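Local structure of beta sliding clamp (Borrelia burgdorferi, 6DJ8) at residues A[182-193]-A[208-219]. The protein probably encircles DNA as a ring-shaped head-to-tail homodimer, tethering DNA polymerases and other proteins to it and conferring processivity. Numbering follows the deposited sequence.
Sequences GVYFSKDEDSKL and TEVIVEEDVNFI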
ATOM      1  N   GLY A 182       8.532  22.111 -17.035  1.00 34.46           N
ATOM      2  CA  GLY A 182       7.535  22.204 -18.073  1.00 35.37           C
ATOM      3  C   GLY A 182       7.782  21.226 -19.210  1.00 35.79           C
ATOM      4  O   GLY A 182       8.885  20.715 -19.398  1.00 41.12           O
ATOM      5  N   VAL A 183       6.713  20.956 -19.948  1.00 32.77           N
ATOM      6  CA  VAL A 183       6.778  20.218 -21.202  1.00 30.04           C
ATOM      7  C   VAL A 183       6.871  21.259 -22.306  1.00 35.78           C
ATOM      8  O   VAL A 183       6.074  22.202 -22.337  1.00 35.19           O
ATOM      9  CB  VAL A 183       5.545  19.326 -21.382  1.00 30.35           C
ATOM     10  CG1 VAL A 183       5.586  18.649 -22.730  1.00 36.14           C
ATOM     11  CG2 VAL A 183       5.468  18.296 -20.242  1.00 35.47           C
ATOM     12  N   TYR A 184       7.876  21.128 -23.178  1.00 33.26           N
ATOM     13  CA  TYR A 184       8.129  22.115 -24.224  1.00 34.17           C
ATOM     14  C   TYR A 184       7.439  21.694 -25.520  1.00 37.41           C
ATOM     15  O   TYR A 184       7.667  20.589 -26.026  1.00 38.24           O
ATOM     16  CB  TYR A 184       9.637  22.295 -24.431  1.00 33.45           C
ATOM     17  CG  TYR A 184      10.028  23.301 -25.492  1.00 41.65           C
ATOM     18  CD1 TYR A 184       9.459  24.568 -25.517  1.00 40.28           C
ATOM     19  CD2 TYR A 184      11.008  22.998 -26.442  1.00 40.34           C
ATOM     20  CE1 TYR A 184       9.831  25.515 -26.486  1.00 43.04           C
ATOM     21  CE2 TYR A 184      11.385  23.927 -27.412  1.00 46.00           C
ATOM     22  CZ  TYR A 184      10.786  25.186 -27.427  1.00 48.70           C
ATOM     23  OH  TYR A 184      11.152  26.120 -28.368  1.00 51.77           O
ATOM     24  N   PHE A 185       6.587  22.569 -26.043  1.00 34.27           N
ATOM     25  CA  PHE A 185       5.933  22.365 -27.328  1.00 33.81           C
ATOM     26  C   PHE A 185       6.649  23.165 -28.411  1.00 41.34           C
ATOM     27  O   PHE A 185       6.767  24.389 -28.304  1.00 43.47           O
ATOM     28  CB  PHE A 185       4.473  22.798 -27.270  1.00 36.75           C
ATOM     29  CG  PHE A 185       3.603  21.856 -26.496  1.00 37.26           C
ATOM     30  CD1 PHE A 185       3.677  21.807 -25.112  1.00 36.73           C
ATOM     31  CD2 PHE A 185       2.743  20.991 -27.156  1.00 36.55           C
ATOM     32  CE1 PHE A 185       2.866  20.917 -24.397  1.00 38.06           C
ATOM     33  CE2 PHE A 185       1.950  20.107 -26.449  1.00 40.88           C
ATOM     34  CZ  PHE A 185       2.007  20.077 -25.067  1.00 37.37           C
ATOM     35  N   SER A 186       7.066  22.484 -29.469  1.00 36.66           N
ATOM     36  CA  SER A 186       7.753  23.145 -30.577  1.00 45.35           C
ATOM     37  C   SER A 186       7.347  22.452 -31.875  1.00 49.55           C
ATOM     38  O   SER A 186       6.473  21.577 -31.885  1.00 44.24           O
ATOM     39  CB  SER A 186       9.270  23.125 -30.347  1.00 46.90           C
ATOM     40  OG  SER A 186       9.892  24.218 -30.983  1.00 65.56           O
ATOM     41  N   LYS A 187       8.029  22.819 -32.960  1.00 47.32           N
ATOM     42  CA  LYS A 187       7.814  22.336 -34.319  1.00 53.06           C
ATOM     43  C   LYS A 187       9.160  21.942 -34.910  1.00 50.87           C
ATOM     44  O   LYS A 187      10.136  22.674 -34.747  1.00 50.72           O
ATOM     45  CB  LYS A 187       7.212  23.449 -35.197  1.00 59.08           C
ATOM     46  CG  LYS A 187       5.899  23.130 -35.850  1.00 63.65           C
ATOM     47  CD  LYS A 187       5.199  24.416 -36.264  1.00 61.88           C
ATOM     48  CE  LYS A 187       6.051  25.267 -37.170  1.00 62.73           C
ATOM     49  NZ  LYS A 187       5.280  26.433 -37.696  1.00 59.29           N
ATOM     50  N   ASP A 188       9.222  20.798 -35.596  1.00 53.57           N
ATOM     51  CA  ASP A 188      10.482  20.380 -36.208  1.00 56.93           C
ATOM     52  C   ASP A 188      10.651  21.083 -37.555  1.00 59.32           C
ATOM     53  O   ASP A 188       9.852  21.943 -37.932  1.00 58.87           O
ATOM     54  CB  ASP A 188      10.574  18.857 -36.340  1.00 56.23           C
ATOM     55  CG  ASP A 188       9.598  18.268 -37.360  1.00 62.85           C
ATOM     56  OD1 ASP A 188       8.823  19.007 -38.008  1.00 64.64           O
ATOM     57  OD2 ASP A 188       9.657  17.038 -37.554  1.00 59.57           O
ATOM     58  N   GLU A 189      11.703  20.720 -38.302  1.00 66.64           N
ATOM     59  CA  GLU A 189      11.959  21.358 -39.591  1.00 73.80           C
ATOM     60  C   GLU A 189      10.816  21.132 -40.566  1.00 70.73           C
ATOM     61  O   GLU A 189      10.575  21.970 -41.441  1.00 62.85           O
ATOM     62  CB  GLU A 189      13.268  20.843 -40.197  1.00 66.78           C
ATOM     63  N   ASP A 190      10.115  20.009 -40.445  1.00 70.13           N
ATOM     64  CA  ASP A 190       8.994  19.701 -41.318  1.00 68.69           C
ATOM     65  C   ASP A 190       7.677  20.257 -40.791  1.00 65.10           C
ATOM     66  O   ASP A 190       6.610  19.859 -41.271  1.00 62.31           O
ATOM     67  CB  ASP A 190       8.899  18.189 -41.545  1.00 73.76           C
ATOM     68  CG  ASP A 190      10.047  17.658 -42.398  1.00 83.87           C
ATOM     69  OD1 ASP A 190      11.046  18.389 -42.581  1.00 87.84           O
ATOM     70  OD2 ASP A 190       9.949  16.517 -42.897  1.00 91.22           O
ATOM     71  N   SER A 191       7.737  21.143 -39.796  1.00 66.09           N
ATOM     72  CA  SER A 191       6.567  21.826 -39.257  1.00 65.58           C
ATOM     73  C   SER A 191       5.658  20.869 -38.493  1.00 64.44           C
ATOM     74  O   SER A 191       4.456  21.112 -38.368  1.00 64.59           O
ATOM     75  CB  SER A 191       5.791  22.554 -40.363  1.00 64.49           C
ATOM     76  OG  SER A 191       4.989  23.597 -39.842  1.00 67.04           O
ATOM     77  N   LYS A 192       6.227  19.774 -37.983  1.00 60.67           N
ATOM     78  CA  LYS A 192       5.479  18.807 -37.190  1.00 61.68           C
ATOM     79  C   LYS A 192       5.576  19.145 -35.710  1.00 54.24           C
ATOM     80  O   LYS A 192       6.647  19.477 -35.193  1.00 46.52           O
ATOM     81  CB  LYS A 192       5.995  17.385 -37.419  1.00 61.79           C
ATOM     82  CG  LYS A 192       5.991  16.935 -38.870  1.00 71.57           C
ATOM     83  CD  LYS A 192       4.608  16.506 -39.307  1.00 73.43           C
ATOM     84  CE  LYS A 192       4.656  15.827 -40.665  1.00 74.91           C
ATOM     85  NZ  LYS A 192       5.528  14.619 -40.660  1.00 73.60           N
ATOM     86  N   LEU A 193       4.448  19.040 -35.029  1.00 54.53           N
ATOM     87  CA  LEU A 193       4.411  19.348 -33.613  1.00 48.27           C
ATOM     88  C   LEU A 193       5.306  18.392 -32.824  1.00 45.72           C
ATOM     89  O   LEU A 193       5.259  17.170 -33.000  1.00 46.70           O
ATOM     90  CB  LEU A 193       2.977  19.269 -33.116  1.00 44.24           C
ATOM     91  CG  LEU A 193       2.859  19.519 -31.627  1.00 46.87           C
ATOM     92  CD1 LEU A 193       3.227  20.969 -31.332  1.00 44.79           C
ATOM     93  CD2 LEU A 193       1.443  19.212 -31.193  1.00 44.79           C
ATOM     94  N   THR A 208       5.265  14.287 -33.303  1.00 55.02           N
ATOM     95  CA  THR A 208       3.947  13.838 -33.717  1.00 57.84           C
ATOM     96  C   THR A 208       3.871  13.871 -35.228  1.00 59.88           C
ATOM     97  O   THR A 208       4.830  14.225 -35.916  1.00 59.13           O
ATOM     98  CB  THR A 208       2.830  14.707 -33.141  1.00 56.92           C
ATOM     99  OG1 THR A 208       2.873  16.002 -33.765  1.00 57.95           O
ATOM    100  CG2 THR A 208       2.962  14.837 -31.639  1.00 53.69           C
ATOM    101  N   GLU A 209       2.715  13.483 -35.755  1.00 63.74           N
ATOM    102  CA  GLU A 209       2.428  13.642 -37.174  1.00 70.00           C
ATOM    103  C   GLU A 209       1.600  14.891 -37.468  1.00 68.30           C
ATOM    104  O   GLU A 209       1.232  15.116 -38.624  1.00 72.58           O
ATOM    105  CB  GLU A 209       1.740  12.390 -37.727  1.00 74.69           C
ATOM    106  CG  GLU A 209       2.625  11.133 -37.700  1.00 76.92           C
ATOM    107  CD  GLU A 209       3.953  11.301 -38.441  1.00 83.75           C
ATOM    108  OE1 GLU A 209       4.045  12.151 -39.358  1.00 84.54           O
ATOM    109  OE2 GLU A 209       4.910  10.572 -38.105  1.00 87.31           O
ATOM    110  N   VAL A 210       1.311  15.708 -36.458  1.00 63.96           N
ATOM    111  CA  VAL A 210       0.420  16.849 -36.628  1.00 64.28           C
ATOM    112  C   VAL A 210       1.201  18.001 -37.254  1.00 66.05           C
ATOM    113  O   VAL A 210       2.269  18.391 -36.766  1.00 60.75           O
ATOM    114  CB  VAL A 210      -0.196  17.262 -35.281  1.00 60.49           C
ATOM    115  CG1 VAL A 210      -1.188  18.392 -35.474  1.00 61.10           C
ATOM    116  CG2 VAL A 210      -0.876  16.073 -34.608  1.00 60.86           C
ATOM    117  N   ILE A 211       0.679  18.543 -38.347  1.00 66.25           N
ATOM    118  CA  ILE A 211       1.292  19.677 -39.027  1.00 68.12           C
ATOM    119  C   ILE A 211       0.650  20.954 -38.509  1.00 65.78           C
ATOM    120  O   ILE A 211      -0.581  21.073 -38.478  1.00 66.36           O
ATOM    121  CB  ILE A 211       1.142  19.567 -40.551  1.00 70.84           C
ATOM    122  CG1 ILE A 211       2.147  18.559 -41.110  1.00 70.49           C
ATOM    123  CG2 ILE A 211       1.310  20.938 -41.205  1.00 70.53           C
ATOM    124  CD1 ILE A 211       1.507  17.302 -41.648  1.00 75.10           C
ATOM    125  N   VAL A 212       1.481  21.899 -38.086  1.00 61.01           N
ATOM    126  CA  VAL A 212       1.025  23.155 -37.509  1.00 65.04           C
ATOM    127  C   VAL A 212       1.667  24.287 -38.307  1.00 70.46           C
ATOM    128  O   VAL A 212       2.898  24.369 -38.405  1.00 65.37           O
ATOM    129  CB  VAL A 212       1.372  23.258 -36.016  1.00 64.90           C
ATOM    130  CG1 VAL A 212       0.868  24.567 -35.455  1.00 66.19           C
ATOM    131  CG2 VAL A 212       0.776  22.077 -35.244  1.00 65.72           C
ATOM    132  N   GLU A 213       0.831  25.146 -38.897  1.00 71.77           N
ATOM    133  CA  GLU A 213       1.351  26.265 -39.670  1.00 71.11           C
ATOM    134  C   GLU A 213       1.830  27.394 -38.765  1.00 63.86           C
ATOM    135  O   GLU A 213       2.785  28.099 -39.109  1.00 66.51           O
ATOM    136  CB  GLU A 213       0.291  26.761 -40.658  1.00 77.41           C
ATOM    137  CG  GLU A 213      -0.287  25.664 -41.568  1.00 79.02           C
ATOM    138  CD  GLU A 213       0.730  25.069 -42.548  1.00 80.22           C
ATOM    139  OE1 GLU A 213       1.797  25.682 -42.765  1.00 82.69           O
ATOM    140  OE2 GLU A 213       0.452  23.983 -43.107  1.00 75.83           O
ATOM    141  N   GLU A 214       1.181  27.589 -37.621  1.00 65.56           N
ATOM    142  CA  GLU A 214       1.527  28.691 -36.740  1.00 62.98           C
ATOM    143  C   GLU A 214       2.870  28.431 -36.051  1.00 61.55           C
ATOM    144  O   GLU A 214       3.460  27.352 -36.150  1.00 61.97           O
ATOM    145  CB  GLU A 214       0.423  28.912 -35.706  1.00 61.87           C
ATOM    146  CG  GLU A 214      -0.969  29.141 -36.298  1.00 73.92           C
ATOM    147  CD  GLU A 214      -1.700  27.852 -36.674  1.00 77.13           C
ATOM    148  OE1 GLU A 214      -1.039  26.812 -36.885  1.00 75.82           O
ATOM    149  OE2 GLU A 214      -2.947  27.886 -36.771  1.00 81.63           O
ATOM    150  N   ASP A 215       3.371  29.458 -35.371  1.00 52.29           N
ATOM    151  CA  ASP A 215       4.555  29.318 -34.541  1.00 55.42           C
ATOM    152  C   ASP A 215       4.178  28.607 -33.249  1.00 49.68           C
ATOM    153  O   ASP A 215       3.096  28.823 -32.696  1.00 48.39           O
ATOM    154  CB  ASP A 215       5.183  30.676 -34.231  1.00 57.63           C
ATOM    155  CG  ASP A 215       5.528  31.469 -35.490  1.00 71.29           C
ATOM    156  OD1 ASP A 215       5.890  30.857 -36.519  1.00 62.51           O
ATOM    157  OD2 ASP A 215       5.443  32.712 -35.439  1.00 74.71           O
ATOM    158  N   VAL A 216       5.064  27.734 -32.789  1.00 50.86           N
ATOM    159  CA  VAL A 216       4.831  26.901 -31.615  1.00 42.10           C
ATOM    160  C   VAL A 216       6.036  27.088 -30.712  1.00 42.75           C
ATOM    161  O   VAL A 216       7.148  26.690 -31.074  1.00 42.91           O
ATOM    162  CB  VAL A 216       4.650  25.426 -31.991  1.00 46.23           C
ATOM    163  CG1 VAL A 216       4.319  24.564 -30.760  1.00 38.06           C
ATOM    164  CG2 VAL A 216       3.605  25.293 -33.088  1.00 40.75           C
ATOM    165  N   ASN A 217       5.822  27.684 -29.542  1.00 40.95           N
ATOM    166  CA  ASN A 217       6.907  27.905 -28.596  1.00 41.16           C
ATOM    167  C   ASN A 217       6.303  28.091 -27.210  1.00 47.60           C
ATOM    168  O   ASN A 217       6.185  29.220 -26.727  1.00 39.93           O
ATOM    169  CB  ASN A 217       7.762  29.121 -29.030  1.00 45.14           C
ATOM    170  CG  ASN A 217       8.870  29.440 -28.034  1.00 53.79           C
ATOM    171  OD1 ASN A 217       9.416  28.539 -27.386  1.00 52.48           O
ATOM    172  ND2 ASN A 217       9.219  30.712 -27.918  1.00 50.14           N
ATOM    173  N   PHE A 218       5.911  26.983 -26.566  1.00 37.02           N
ATOM    174  CA  PHE A 218       5.138  27.025 -25.333  1.00 40.77           C
ATOM    175  C   PHE A 218       5.694  26.025 -24.335  1.00 42.83           C
ATOM    176  O   PHE A 218       6.073  24.911 -24.705  1.00 34.93           O
ATOM    177  CB  PHE A 218       3.650  26.710 -25.585  1.00 41.29           C
ATOM    178  CG  PHE A 218       3.044  27.488 -26.728  1.00 48.51           C
ATOM    179  CD1 PHE A 218       2.780  28.840 -26.593  1.00 49.22           C
ATOM    180  CD2 PHE A 218       2.735  26.865 -27.928  1.00 45.16           C
ATOM    181  CE1 PHE A 218       2.222  29.573 -27.650  1.00 48.79           C
ATOM    182  CE2 PHE A 218       2.188  27.583 -28.988  1.00 51.39           C
ATOM    183  CZ  PHE A 218       1.927  28.945 -28.848  1.00 49.28           C
ATOM    184  N   ILE A 219       5.710  26.428 -23.066  1.00 39.31           N
ATOM    185  CA  ILE A 219       6.185  25.606 -21.961  1.00 38.00           C
ATOM    186  C   ILE A 219       5.027  25.430 -20.992  1.00 42.24           C
ATOM    187  O   ILE A 219       4.549  26.413 -20.408  1.00 37.83           O
ATOM    188  CB  ILE A 219       7.390  26.230 -21.247  1.00 39.46           C
ATOM    189  CG1 ILE A 219       8.517  26.531 -22.242  1.00 43.70           C
ATOM    190  CG2 ILE A 219       7.881  25.315 -20.120  1.00 37.74           C
ATOM    191  CD1 ILE A 219       9.508  27.489 -21.710  1.00 44.32           C
TER
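Residues 208-219 pair antiparallel with both arms of the hairpin that a type I turn, Asp188 to Ser191, closes in 182-193. At one end Phe185 and Phe218 form a hydrogen-bonded pair, with Phe185 N to Phe218 O at 2.7 Å and nearly straight (177°), and Phe218 N returning a bond to Phe185 O. At the other, Lys192 faces Ile211 in a non-hydrogen-bonded pair, flanked by bonds from Leu193 N to Val210 O and from Val212 N to Ser191 O. Between these ends the chain from Val212 to Val216 loops round the side chain of Lys187. Bent at chi3 (56°), that lysine brings NZ to Glu214 O at 2.6 Å, from above the carbonyl plane, and makes a weak bond to Val212 O. Ser191 OG donates to the same Val212 O at 2.7 Å. Leu193 O takes two bonds from Thr208, one from N and one from OG1 (2.8 Å); OG1 also accepts from Val210 N, making an ST turn. Val216 points toward the hairpin and crosses Leu193 and Lys187 at about a right angle, its CG1 3.8 Å from Leu193 CD1 and its CG2 against Lys187 CD. Tyr184 OH donates to Asn217 OD1 (3.1 Å) from above the amide plane, while OD1 sits at the ring's edge. Lys192 crosses Ile211 obliquely, CE 3.6 Å from Ile211 CD1, and ends in a salt bridge to Glu209 OE1. Phe242 stacks on Phe218 and meets Phe185 edge-to-face, tying this edge of the central domain to its other sheet. The loop is thus gripped mainly through its own carbonyls, and nearby acidic Glu213, Glu214 and Asp215 would probably favour a charged Lys187.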